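Long-range contacts in macrophomate synthase intermolecular Diels-Alderase (Macrophoma commelinae, PDB 1IZC), which belongs to the HpcH/HpaI aldolase/citrate lyase family of TIM-barrel enzymes and holds a magnesium ion together with pyruvic acid in its pocket: residues Val46-Pro51 with Gln274-Gly279; Phe66-Val71 with Leu97-Val102. The protein carries 1 engineered substitution. One frame throughout, in Å; residues are numbered along the deposited sequence.

Contact 1 of 2, residues Val46-Pro51 with Gln274-Gly279; sequences VAHGIP and QFDVWG
At the closing seam of the TIM barrel, where first strand 43-48 meets last strand 271-275, A47, paired with F275, bonds to the residues on either side of it, Q274 and D276. A47 N donates to Q274 O (2.9 Å), and A47 O accepts from D276 N (3.0 Å), so the parallel pairing runs straight into the first turn of helix 276-295, with F275 at its N-cap position. D276 then takes over with its side chain. A chi1 of 63° sets CG between the backbone N and the carbonyl carbon, and from there the two oxygens meet residues H48-I50. OD1 of D276 accepts from G49 N at 2.8 Å. OD2 of D276 is gripped twice on its syn side: by H48 ND1 (2.8 Å, nearly straight at 171°) and by I50 N (3.1 Å), which arrive from opposite faces of the carboxylate plane. These three bonds satisfy the buried carboxylate and hold the loop after strand 43-48 against the start of helix 276-295. OD2 lies almost in the imidazole plane, whereas ring and carboxylate are turned 73° apart. Carbon contacts flank this polar centre: A47 CB meets F275 CD2 at 3.6 Å, and I50 CG1 presses on V277 CG2 at a tight 3.5 Å. Around the seam, T56 of helix 53-61 bonds H48 NE2, V55 touches H48, I50 and D276, and strand 66-70 flanks strand 43-48 on its other edge.

Contact 2 of 2, residues Phe66-Val71 with Leu97-Val102; sequences FVWIDV and LVIVRV. With PYR (pyruvic acid), chain C.
From F66 beside L97 to D70 beside R101, the two strands run parallel with their axes 4.6 Å apart at 20°, joined by backbone bonds in which V67 and I69 each both donate and accept, and closed by V71 N to R101 O. Side chains alternate between two faces. On one, I69 CD1 meets V98 CG1, and helix 78-91 of this beta-alpha-beta unit covers them. On the other, I99 CD1 sits over one face of the F66 ring in a CH-pi contact, 4.2 Å from its centroid, while I99 CG2 touches W68 CD1 at 3.5 Å. Farther along, R101 bends at chi3 (71°) and grips D70 side-on in a salt bridge: NE reaches D70 OD1 (3.0 Å) and NH2 reaches D70 OD2 (2.9 Å). Both acceptors lie close to the guanidinium plane, yet the nitrogens stand above the carboxylate plane. W68 CH2 covers the centre of one guanidinium face. D70 OD2 also bonds W152 NE1 of a neighbouring subunit. R101 NH1 bonds O3 of pyruvic acid (2.6 Å) and Q183 OE1, consistent with D70 acting as a second-shell residue that orients this pocket arginine.

The two contacts lie in one barrel sheet, with centres about 11 Å apart, and strands 43-48 and 66-70 are the neighbours that connect them. W68 bridges them through its backbone: its O faces H48 N at 2.7 Å and its N faces V46 O at 2.8 Å, both probable hydrogen bonds. H48 CB also packs on V67 CG1 (3.7 Å). Along the chain, contact 2 is nested within the loop that contact 1 closes. Contact 2 reaches the pocket directly, the R101 side chain lying about 4 Å from the magnesium ion, whereas in contact 1 the F275 side chain stays about 12 Å from it. W152 of a neighbouring subunit touches both contacts.

Contact 1 of 2, residues Val46-Pro51 with Gln274-Gly279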
ATOM      1  N   VAL A  46      -8.676  22.954  -9.104  1.00  8.16           N
ATOM      2  CA  VAL A  46      -8.687  22.589  -7.696  1.00  9.44           C
ATOM      3  C   VAL A  46      -7.304  22.124  -7.265  1.00  9.45           C
ATOM      4  O   VAL A  46      -6.606  21.422  -8.018  1.00  9.03           O
ATOM      5  CB  VAL A  46      -9.758  21.472  -7.445  1.00  6.96           C
ATOM      6  CG1 VAL A  46      -9.425  20.213  -8.250  1.00  9.43           C
ATOM      7  CG2 VAL A  46      -9.863  21.152  -5.956  1.00  8.96           C
ATOM      8  N   ALA A  47      -6.898  22.545  -6.067  1.00  8.07           N
ATOM      9  CA  ALA A  47      -5.593  22.176  -5.512  1.00  8.76           C
ATOM     10  C   ALA A  47      -5.802  20.855  -4.779  1.00 10.97           C
ATOM     11  O   ALA A  47      -6.772  20.697  -4.045  1.00 10.41           O
ATOM     12  CB  ALA A  47      -5.101  23.258  -4.564  1.00  9.51           C
ATOM     13  N   HIS A  48      -4.877  19.925  -4.989  1.00  8.69           N
ATOM     14  CA  HIS A  48      -4.970  18.561  -4.455  1.00  7.76           C
ATOM     15  C   HIS A  48      -3.725  18.202  -3.632  1.00 10.55           C
ATOM     16  O   HIS A  48      -2.626  17.989  -4.172  1.00  8.68           O
ATOM     17  CB  HIS A  48      -5.188  17.654  -5.687  1.00  7.31           C
ATOM     18  CG  HIS A  48      -5.270  16.181  -5.416  1.00  7.62           C
ATOM     19  ND1 HIS A  48      -5.828  15.648  -4.270  1.00  9.37           N
ATOM     20  CD2 HIS A  48      -4.996  15.127  -6.222  1.00  9.57           C
ATOM     21  CE1 HIS A  48      -5.897  14.332  -4.388  1.00  9.12           C
ATOM     22  NE2 HIS A  48      -5.400  13.989  -5.564  1.00 10.00           N
ATOM     23  N   GLY A  49      -3.910  18.161  -2.308  1.00  8.73           N
ATOM     24  CA  GLY A  49      -2.827  17.853  -1.388  1.00  7.74           C
ATOM     25  C   GLY A  49      -3.069  16.588  -0.572  1.00 11.31           C
ATOM     26  O   GLY A  49      -2.191  16.155   0.168  1.00 11.46           O
ATOM     27  N   ILE A  50      -4.258  16.004  -0.692  1.00  8.63           N
ATOM     28  CA  ILE A  50      -4.573  14.763   0.029  1.00 10.24           C
ATOM     29  C   ILE A  50      -4.015  13.622  -0.815  1.00  9.08           C
ATOM     30  O   ILE A  50      -4.450  13.421  -1.952  1.00 12.03           O
ATOM     31  CB  ILE A  50      -6.095  14.572   0.180  1.00  6.98           C
ATOM     32  CG1 ILE A  50      -6.674  15.692   1.055  1.00  8.21           C
ATOM     33  CG2 ILE A  50      -6.386  13.211   0.809  1.00  9.73           C
ATOM     34  CD1 ILE A  50      -8.206  15.741   1.070  1.00  8.55           C
ATOM     35  N   PRO A  51      -3.058  12.845  -0.265  1.00 10.14           N
ATOM     36  CA  PRO A  51      -2.442  11.735  -0.997  1.00 10.65           C
ATOM     37  C   PRO A  51      -3.327  10.509  -1.107  1.00 11.85           C
ATOM     38  O   PRO A  51      -3.084   9.484  -0.466  1.00 10.65           O
ATOM     39  CB  PRO A  51      -1.167  11.480  -0.198  1.00 11.64           C
ATOM     40  CG  PRO A  51      -1.641  11.693   1.214  1.00 11.36           C
ATOM     41  CD  PRO A  51      -2.507  12.946   1.104  1.00  7.53           C
ATOM     42  N   GLN A 274     -10.543  26.069  -5.147  1.00 10.62           N
ATOM     43  CA  GLN A 274     -10.859  25.260  -3.972  1.00 12.74           C
ATOM     44  C   GLN A 274      -9.598  24.439  -3.687  1.00 13.61           C
ATOM     45  O   GLN A 274      -8.791  24.195  -4.588  1.00  9.60           O
ATOM     46  CB  GLN A 274     -12.070  24.373  -4.286  1.00 17.54           C
ATOM     47  CG  GLN A 274     -12.994  24.024  -3.122  1.00 20.66           C
ATOM     48  CD  GLN A 274     -13.060  25.078  -2.031  1.00 19.41           C
ATOM     49  OE1 GLN A 274     -12.231  25.089  -1.119  1.00 20.78           O
ATOM     50  NE2 GLN A 274     -14.044  25.964  -2.115  1.00 19.23           N
ATOM     51  N   PHE A 275      -9.415  24.043  -2.432  1.00 14.11           N
ATOM     52  CA  PHE A 275      -8.244  23.280  -2.010  1.00 14.17           C
ATOM     53  C   PHE A 275      -8.829  22.104  -1.245  1.00 12.28           C
ATOM     54  O   PHE A 275      -9.649  22.299  -0.336  1.00 11.89           O
ATOM     55  CB  PHE A 275      -7.382  24.193  -1.139  1.00 15.85           C
ATOM     56  CG  PHE A 275      -7.294  25.598  -1.688  1.00 23.92           C
ATOM     57  CD1 PHE A 275      -8.361  26.489  -1.523  1.00 28.92           C
ATOM     58  CD2 PHE A 275      -6.221  25.982  -2.485  1.00 22.15           C
ATOM     59  CE1 PHE A 275      -8.364  27.738  -2.154  1.00 32.60           C
ATOM     60  CE2 PHE A 275      -6.210  27.229  -3.123  1.00 25.86           C
ATOM     61  CZ  PHE A 275      -7.285  28.108  -2.959  1.00 28.70           C
ATOM     62  N   ASP A 276      -8.446  20.885  -1.611  1.00  9.58           N
ATOM     63  CA  ASP A 276      -9.065  19.754  -0.953  1.00  9.49           C
ATOM     64  C   ASP A 276      -8.904  19.683   0.554  1.00 11.74           C
ATOM     65  O   ASP A 276      -9.901  19.501   1.259  1.00  9.29           O
ATOM     66  CB  ASP A 276      -8.699  18.420  -1.651  1.00  9.40           C
ATOM     67  CG  ASP A 276      -7.217  18.079  -1.615  1.00  8.49           C
ATOM     68  OD1 ASP A 276      -6.382  18.878  -1.143  1.00  9.85           O
ATOM     69  OD2 ASP A 276      -6.903  16.963  -2.071  1.00 10.72           O
ATOM     70  N   VAL A 277      -7.697  19.883   1.078  1.00  7.83           N
ATOM     71  CA  VAL A 277      -7.521  19.785   2.528  1.00 10.45           C
ATOM     72  C   VAL A 277      -8.261  20.869   3.313  1.00 11.41           C
ATOM     73  O   VAL A 277      -9.071  20.575   4.207  1.00 10.07           O
ATOM     74  CB  VAL A 277      -6.025  19.824   2.914  1.00 10.82           C
ATOM     75  CG1 VAL A 277      -5.873  19.793   4.427  1.00 12.68           C
ATOM     76  CG2 VAL A 277      -5.312  18.630   2.299  1.00 14.19           C
ATOM     77  N   TRP A 278      -7.995  22.132   2.988  1.00  9.63           N
ATOM     78  CA  TRP A 278      -8.661  23.206   3.705  1.00  9.92           C
ATOM     79  C   TRP A 278     -10.150  23.245   3.422  1.00 10.36           C
ATOM     80  O   TRP A 278     -10.937  23.559   4.313  1.00  9.92           O
ATOM     81  CB  TRP A 278      -8.046  24.564   3.341  1.00  7.91           C
ATOM     82  CG  TRP A 278      -6.691  24.781   3.927  1.00 12.64           C
ATOM     83  CD1 TRP A 278      -5.967  23.900   4.680  1.00 11.92           C
ATOM     84  CD2 TRP A 278      -5.894  25.968   3.821  1.00 17.40           C
ATOM     85  NE1 TRP A 278      -4.767  24.464   5.048  1.00 13.48           N
ATOM     86  CE2 TRP A 278      -4.696  25.732   4.533  1.00 15.94           C
ATOM     87  CE3 TRP A 278      -6.078  27.207   3.193  1.00 18.59           C
ATOM     88  CZ2 TRP A 278      -3.684  26.690   4.634  1.00 18.13           C
ATOM     89  CZ3 TRP A 278      -5.071  28.160   3.293  1.00 22.99           C
ATOM     90  CH2 TRP A 278      -3.888  27.895   4.009  1.00 21.44           C
ATOM     91  N   GLY A 279     -10.531  22.935   2.184  1.00  8.38           N
ATOM     92  CA  GLY A 279     -11.935  22.958   1.803  1.00 10.75           C
ATOM     93  C   GLY A 279     -12.764  21.957   2.595  1.00  9.02           C
ATOM     94  O   GLY A 279     -13.818  22.291   3.145  1.00 10.93           O
TER

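Contact 2 of 2, residues Phe66-Val71 with Leu97-Val102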
ATOM      1  N   PHE A  66      -8.480  21.971 -14.330  1.00 10.26           N
ATOM      2  CA  PHE A  66      -7.206  21.359 -13.980  1.00  6.82           C
ATOM      3  C   PHE A  66      -7.202  20.885 -12.536  1.00  7.65           C
ATOM      4  O   PHE A  66      -7.983  21.363 -11.717  1.00  8.64           O
ATOM      5  CB  PHE A  66      -6.019  22.332 -14.185  1.00  8.07           C
ATOM      6  CG  PHE A  66      -6.002  23.518 -13.236  1.00 12.07           C
ATOM      7  CD1 PHE A  66      -5.482  23.403 -11.946  1.00  8.98           C
ATOM      8  CD2 PHE A  66      -6.485  24.756 -13.651  1.00  9.31           C
ATOM      9  CE1 PHE A  66      -5.440  24.506 -11.084  1.00  9.98           C
ATOM     10  CE2 PHE A  66      -6.450  25.873 -12.801  1.00  9.87           C
ATOM     11  CZ  PHE A  66      -5.926  25.751 -11.518  1.00 11.17           C
ATOM     12  N   VAL A  67      -6.330  19.923 -12.245  1.00  9.25           N
ATOM     13  CA  VAL A  67      -6.138  19.443 -10.879  1.00  8.05           C
ATOM     14  C   VAL A  67      -4.674  19.797 -10.655  1.00  7.98           C
ATOM     15  O   VAL A  67      -3.811  19.414 -11.445  1.00  9.83           O
ATOM     16  CB  VAL A  67      -6.315  17.912 -10.750  1.00  9.72           C
ATOM     17  CG1 VAL A  67      -5.974  17.479  -9.312  1.00  8.12           C
ATOM     18  CG2 VAL A  67      -7.763  17.527 -11.078  1.00 11.04           C
ATOM     19  N   TRP A  68      -4.414  20.565  -9.604  1.00  7.33           N
ATOM     20  CA  TRP A  68      -3.079  21.026  -9.250  1.00  8.75           C
ATOM     21  C   TRP A  68      -2.595  20.128  -8.115  1.00 10.06           C
ATOM     22  O   TRP A  68      -3.058  20.249  -6.985  1.00 10.35           O
ATOM     23  CB  TRP A  68      -3.202  22.480  -8.785  1.00 10.71           C
ATOM     24  CG  TRP A  68      -1.950  23.250  -8.617  1.00 17.77           C
ATOM     25  CD1 TRP A  68      -1.318  24.009  -9.564  1.00 25.12           C
ATOM     26  CD2 TRP A  68      -1.214  23.425  -7.404  1.00 18.47           C
ATOM     27  NE1 TRP A  68      -0.235  24.652  -9.008  1.00 23.38           N
ATOM     28  CE2 TRP A  68      -0.148  24.307  -7.683  1.00 24.34           C
ATOM     29  CE3 TRP A  68      -1.356  22.926  -6.103  1.00 24.30           C
ATOM     30  CZ2 TRP A  68       0.779  24.701  -6.705  1.00 24.27           C
ATOM     31  CZ3 TRP A  68      -0.433  23.320  -5.127  1.00 29.08           C
ATOM     32  CH2 TRP A  68       0.618  24.195  -5.438  1.00 23.77           C
ATOM     33  N   ILE A  69      -1.664  19.229  -8.419  1.00  9.03           N
ATOM     34  CA  ILE A  69      -1.160  18.300  -7.410  1.00  6.43           C
ATOM     35  C   ILE A  69       0.132  18.826  -6.804  1.00  8.42           C
ATOM     36  O   ILE A  69       1.082  19.127  -7.522  1.00  8.00           O
ATOM     37  CB  ILE A  69      -0.921  16.910  -8.028  1.00  6.16           C
ATOM     38  CG1 ILE A  69      -2.213  16.424  -8.695  1.00 10.34           C
ATOM     39  CG2 ILE A  69      -0.436  15.924  -6.955  1.00 10.38           C
ATOM     40  CD1 ILE A  69      -2.082  15.077  -9.403  1.00 13.90           C
ATOM     41  N   ASP A  70       0.164  18.935  -5.478  1.00  7.88           N
ATOM     42  CA  ASP A  70       1.342  19.448  -4.794  1.00  8.83           C
ATOM     43  C   ASP A  70       2.237  18.328  -4.281  1.00 11.20           C
ATOM     44  O   ASP A  70       1.909  17.645  -3.308  1.00 11.67           O
ATOM     45  CB  ASP A  70       0.912  20.354  -3.637  1.00  9.01           C
ATOM     46  CG  ASP A  70       2.090  20.978  -2.916  1.00 13.42           C
ATOM     47  OD1 ASP A  70       3.217  20.914  -3.440  1.00 14.67           O
ATOM     48  OD2 ASP A  70       1.877  21.551  -1.829  1.00 20.34           O
ATOM     49  N   VAL A  71       3.373  18.139  -4.942  1.00 10.38           N
ATOM     50  CA  VAL A  71       4.305  17.113  -4.533  1.00 12.47           C
ATOM     51  C   VAL A  71       5.391  17.738  -3.669  1.00 12.81           C
ATOM     52  O   VAL A  71       6.133  17.028  -3.000  1.00 11.66           O
ATOM     53  CB  VAL A  71       4.929  16.400  -5.762  1.00 17.37           C
ATOM     54  CG1 VAL A  71       5.879  15.317  -5.321  1.00 19.79           C
ATOM     55  CG2 VAL A  71       3.833  15.799  -6.601  1.00 21.73           C
ATOM     56  N   LEU A  97      -6.831  19.042 -17.000  1.00  8.47           N
ATOM     57  CA  LEU A  97      -5.392  18.980 -17.228  1.00  8.20           C
ATOM     58  C   LEU A  97      -4.718  18.849 -15.862  1.00  9.98           C
ATOM     59  O   LEU A  97      -5.302  19.221 -14.842  1.00 13.40           O
ATOM     60  CB  LEU A  97      -4.929  20.253 -17.924  1.00  8.55           C
ATOM     61  CG  LEU A  97      -5.624  20.432 -19.273  1.00 12.37           C
ATOM     62  CD1 LEU A  97      -5.168  21.733 -19.901  1.00 13.78           C
ATOM     63  CD2 LEU A  97      -5.310  19.234 -20.177  1.00 15.91           C
ATOM     64  N   VAL A  98      -3.495  18.329 -15.831  1.00  8.20           N
ATOM     65  CA  VAL A  98      -2.813  18.167 -14.558  1.00  8.08           C
ATOM     66  C   VAL A  98      -1.572  19.029 -14.453  1.00  8.69           C
ATOM     67  O   VAL A  98      -0.720  19.022 -15.343  1.00 10.98           O
ATOM     68  CB  VAL A  98      -2.398  16.690 -14.316  1.00 11.75           C
ATOM     69  CG1 VAL A  98      -1.632  16.577 -13.002  1.00 11.86           C
ATOM     70  CG2 VAL A  98      -3.621  15.799 -14.303  1.00 10.08           C
ATOM     71  N   ILE A  99      -1.494  19.792 -13.367  1.00  7.29           N
ATOM     72  CA  ILE A  99      -0.344  20.653 -13.089  1.00  7.82           C
ATOM     73  C   ILE A  99       0.246  20.109 -11.799  1.00 10.03           C
ATOM     74  O   ILE A  99      -0.493  19.794 -10.847  1.00  9.31           O
ATOM     75  CB  ILE A  99      -0.779  22.115 -12.886  1.00  9.50           C
ATOM     76  CG1 ILE A  99      -1.385  22.643 -14.191  1.00 11.16           C
ATOM     77  CG2 ILE A  99       0.420  22.973 -12.461  1.00  9.63           C
ATOM     78  CD1 ILE A  99      -2.191  23.937 -14.017  1.00 14.08           C
ATOM     79  N   VAL A 100       1.568  19.987 -11.753  1.00  6.67           N
ATOM     80  CA  VAL A 100       2.198  19.441 -10.572  1.00  8.22           C
ATOM     81  C   VAL A 100       3.263  20.373 -10.050  1.00 10.04           C
ATOM     82  O   VAL A 100       4.117  20.827 -10.813  1.00 10.46           O
ATOM     83  CB  VAL A 100       2.879  18.071 -10.867  1.00  7.62           C
ATOM     84  CG1 VAL A 100       3.564  17.548  -9.598  1.00 10.74           C
ATOM     85  CG2 VAL A 100       1.848  17.070 -11.352  1.00  6.67           C
ATOM     86  N   ARG A 101       3.179  20.707  -8.767  1.00  9.36           N
ATOM     87  CA  ARG A 101       4.240  21.514  -8.179  1.00  8.94           C
ATOM     88  C   ARG A 101       5.186  20.490  -7.581  1.00 13.50           C
ATOM     89  O   ARG A 101       4.814  19.714  -6.695  1.00 11.82           O
ATOM     90  CB  ARG A 101       3.771  22.445  -7.070  1.00 10.78           C
ATOM     91  CG  ARG A 101       5.013  22.957  -6.354  1.00 13.34           C
ATOM     92  CD  ARG A 101       4.760  24.066  -5.445  1.00 16.41           C
ATOM     93  NE  ARG A 101       4.032  23.672  -4.247  1.00 13.51           N
ATOM     94  CZ  ARG A 101       3.645  24.563  -3.351  1.00 14.82           C
ATOM     95  NH1 ARG A 101       3.932  25.843  -3.558  1.00 13.43           N
ATOM     96  NH2 ARG A 101       2.966  24.195  -2.272  1.00 13.98           N
ATOM     97  N   VAL A 102       6.417  20.494  -8.062  1.00  8.51           N
ATOM     98  CA  VAL A 102       7.401  19.531  -7.633  1.00  9.47           C
ATOM     99  C   VAL A 102       8.398  20.081  -6.636  1.00 10.65           C
ATOM    100  O   VAL A 102       8.512  21.286  -6.471  1.00 13.09           O
ATOM    101  CB  VAL A 102       8.212  19.022  -8.851  1.00 13.40           C
ATOM    102  CG1 VAL A 102       7.280  18.370  -9.865  1.00 11.18           C
ATOM    103  CG2 VAL A 102       8.957  20.194  -9.506  1.00 15.70           C
TER
HETATM  104  C   PYR C2001       3.394  29.856  -0.701  1.00 27.01           C
HETATM  105  O   PYR C2001       4.503  29.734  -0.148  1.00 18.57           O
HETATM  106  OXT PYR C2001       2.537  30.722  -0.398  1.00 26.17           O
HETATM  107  CA  PYR C2001       3.172  28.842  -1.797  1.00 18.39           C
HETATM  108  O3  PYR C2001       3.998  27.970  -2.114  1.00 19.67           O
HETATM  109  CB  PYR C2001       1.876  28.970  -2.484  1.00 17.63           C